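Uricase (Bacillus fastidiosus, PDB 4R8X) probably catalyses the oxidation of urate to 5-hydroxyisourate with molecular oxygen, the first step on the route to (S)-allantoin. Local coordinates at residues D195-I200 / R272-V277. Sequence-based numbering, arbitrary orientation.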
loop_
_atom_site.group_PDB
_atom_site.type_symbol
_atom_site.label_atom_id
_atom_site.label_comp_id
_atom_site.label_asym_id
_atom_site.label_seq_id
_atom_site.Cartn_x
_atom_site.Cartn_y
_atom_site.Cartn_z
ATOM N N ASP D 195 -26.263 -10.273 13.646
ATOM C CA ASP D 195 -26.374 -8.855 13.322
ATOM C C ASP D 195 -25.056 -8.143 13.579
ATOM O O ASP D 195 -24.479 -8.272 14.652
ATOM C CB ASP D 195 -27.471 -8.193 14.155
ATOM C CG ASP D 195 -28.855 -8.702 13.812
ATOM O OD1 ASP D 195 -29.121 -8.967 12.619
ATOM O OD2 ASP D 195 -29.679 -8.835 14.740
ATOM N N ARG D 196 -24.587 -7.388 12.589
ATOM C CA ARG D 196 -23.376 -6.593 12.731
ATOM C C ARG D 196 -23.649 -5.182 12.229
ATOM O O ARG D 196 -24.541 -4.976 11.412
ATOM C CB ARG D 196 -22.226 -7.210 11.932
ATOM C CG ARG D 196 -21.825 -8.603 12.371
ATOM C CD ARG D 196 -22.368 -9.651 11.419
ATOM N NE ARG D 196 -21.715 -9.587 10.119
ATOM C CZ ARG D 196 -22.227 -10.099 9.007
ATOM N NH1 ARG D 196 -23.404 -10.708 9.046
ATOM N NH2 ARG D 196 -21.570 -9.998 7.859
ATOM N N PRO D 197 -22.877 -4.201 12.709
ATOM C CA PRO D 197 -23.052 -2.829 12.218
ATOM C C PRO D 197 -22.709 -2.746 10.729
ATOM O O PRO D 197 -21.640 -3.189 10.323
ATOM C CB PRO D 197 -22.040 -2.021 13.045
ATOM C CG PRO D 197 -21.692 -2.887 14.224
ATOM C CD PRO D 197 -21.850 -4.302 13.761
ATOM N N LEU D 198 -23.613 -2.209 9.919
ATOM C CA LEU D 198 -23.329 -2.037 8.497
ATOM C C LEU D 198 -22.177 -1.057 8.255
ATOM O O LEU D 198 -22.211 0.091 8.707
ATOM C CB LEU D 198 -24.578 -1.574 7.752
ATOM C CG LEU D 198 -24.452 -1.497 6.230
ATOM C CD1 LEU D 198 -24.109 -2.861 5.646
ATOM C CD2 LEU D 198 -25.728 -0.949 5.606
ATOM N N TYR D 199 -21.163 -1.528 7.534
ATOM C CA TYR D 199 -19.958 -0.754 7.292
ATOM C C TYR D 199 -19.786 -0.694 5.781
ATOM O O TYR D 199 -19.634 -1.723 5.128
ATOM C CB TYR D 199 -18.768 -1.428 7.991
ATOM C CG TYR D 199 -17.439 -0.699 7.896
ATOM C CD1 TYR D 199 -17.367 0.666 7.642
ATOM C CD2 TYR D 199 -16.249 -1.392 8.063
ATOM C CE1 TYR D 199 -16.151 1.313 7.555
ATOM C CE2 TYR D 199 -15.031 -0.750 7.966
ATOM C CZ TYR D 199 -14.994 0.598 7.717
ATOM O OH TYR D 199 -13.781 1.221 7.615
ATOM N N ILE D 200 -19.832 0.520 5.232
ATOM C CA ILE D 200 -19.850 0.725 3.782
ATOM C C ILE D 200 -18.757 1.672 3.293
ATOM O O ILE D 200 -18.364 2.609 3.994
ATOM C CB ILE D 200 -21.223 1.256 3.294
ATOM C CG1 ILE D 200 -21.498 2.653 3.859
ATOM C CG2 ILE D 200 -22.340 0.307 3.697
ATOM C CD1 ILE D 200 -22.811 3.277 3.369
ATOM N N ARG D 272 -18.223 -3.696 3.737
ATOM C CA ARG D 272 -17.025 -4.038 4.507
ATOM C C ARG D 272 -17.354 -4.506 5.925
ATOM O O ARG D 272 -16.502 -4.497 6.826
ATOM C CB ARG D 272 -16.079 -2.840 4.534
ATOM C CG ARG D 272 -15.468 -2.538 3.178
ATOM C CD ARG D 272 -14.410 -3.572 2.830
ATOM N NE ARG D 272 -13.852 -3.346 1.502
ATOM C CZ ARG D 272 -12.867 -4.068 0.981
ATOM N NH1 ARG D 272 -12.352 -5.070 1.672
ATOM N NH2 ARG D 272 -12.400 -3.795 -0.224
ATOM N N THR D 273 -18.585 -4.970 6.104
ATOM C CA THR D 273 -19.115 -5.297 7.425
ATOM C C THR D 273 -18.296 -6.353 8.161
ATOM O O THR D 273 -17.900 -7.359 7.580
ATOM C CB THR D 273 -20.587 -5.733 7.316
ATOM O OG1 THR D 273 -21.344 -4.646 6.767
ATOM C CG2 THR D 273 -21.177 -6.123 8.655
ATOM N N TRP D 274 -18.049 -6.097 9.443
ATOM C CA TRP D 274 -17.285 -6.982 10.316
ATOM C C TRP D 274 -17.970 -8.333 10.573
ATOM O O TRP D 274 -19.166 -8.499 10.312
ATOM C CB TRP D 274 -17.083 -6.305 11.672
ATOM C CG TRP D 274 -16.315 -4.996 11.657
ATOM C CD1 TRP D 274 -15.329 -4.603 10.777
ATOM C CD2 TRP D 274 -16.484 -3.912 12.577
ATOM N NE1 TRP D 274 -14.875 -3.341 11.114
ATOM C CE2 TRP D 274 -15.564 -2.903 12.217
ATOM C CE3 TRP D 274 -17.322 -3.700 13.680
ATOM C CZ2 TRP D 274 -15.469 -1.693 12.926
ATOM C CZ3 TRP D 274 -17.219 -2.509 14.384
ATOM C CH2 TRP D 274 -16.292 -1.523 14.007
ATOM N N ASP D 275 -17.200 -9.280 11.115
ATOM C CA ASP D 275 -17.729 -10.545 11.615
ATOM C C ASP D 275 -17.919 -10.433 13.120
ATOM O O ASP D 275 -17.136 -9.774 13.810
ATOM C CB ASP D 275 -16.748 -11.691 11.347
ATOM C CG ASP D 275 -16.793 -12.195 9.911
ATOM O OD1 ASP D 275 -17.797 -11.935 9.211
ATOM O OD2 ASP D 275 -15.832 -12.877 9.485
ATOM N N THR D 276 -18.943 -11.097 13.636
ATOM C CA THR D 276 -19.152 -11.184 15.077
ATOM C C THR D 276 -18.189 -12.174 15.732
ATOM O O THR D 276 -17.950 -13.266 15.204
ATOM C CB THR D 276 -20.586 -11.639 15.388
ATOM O OG1 THR D 276 -21.511 -10.702 14.826
ATOM C CG2 THR D 276 -20.812 -11.744 16.896
ATOM N N VAL D 277 -17.639 -11.800 16.886
ATOM C CA VAL D 277 -16.893 -12.748 17.696
ATOM C C VAL D 277 -17.622 -12.993 19.004
ATOM O O VAL D 277 -17.803 -14.136 19.415
ATOM C CB VAL D 277 -15.474 -12.259 17.994
ATOM C CG1 VAL D 277 -14.800 -13.209 18.972
ATOM C CG2 VAL D 277 -14.672 -12.137 16.706
HETATM O O HOH W 1 -23.507 -9.778 16.552
HETATM O O HOH W 2 -18.644 -10.060 7.528
HETATM O O HOH W 3 -19.143 -3.820 10.774
#
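Y199 and T273 meet where strand 198-208 parts from strand 262-271, its antiparallel neighbour in the large sheet of this T-fold (tunnelling-fold) uricase. The backbone bond R272 N to Y199 O (2.8 Å) is followed by a side-chain one: Y199 N donates to T273 OG1 at 3.2 Å, nearly straight. That hydroxyl also bonds N271, predicted to bind urate and O2. Beyond it water 3 bridges P197 O and W274 N. CG of Y199 lies anti to the backbone N (chi1 -177°), and the ring makes an offset edge-to-face pair with W274, its edge toward the five-membered ring, planes 60° apart and centroids 5.5 Å; F15 of a second subunit stacks on W274.

R196, predicted to bind urate, bends at chi2 and chi3, and its NE donates to W274 O at 2.8 Å. The acceptor sits only 5° out of the guanidinium plane, consistent with this bond helping to fix the group's rotation. T273 CG2 packs 3.6 Å from R196 CB, the two side chains crossing at about a right angle. R196 CG lies 3.2 Å from T276 OG1, which hydrogen-bonds to T194 OG1. An alanine at R196 would probably leave W274 O without this donor and open a gap beside T276 OG1. The guanidinium is further tied through water 2, which accepts from R196 NH2 at 2.9 Å and lies 2.7 Å from D275 OD1, while D275 OD2 salt-bridges R293 NE of a third subunit.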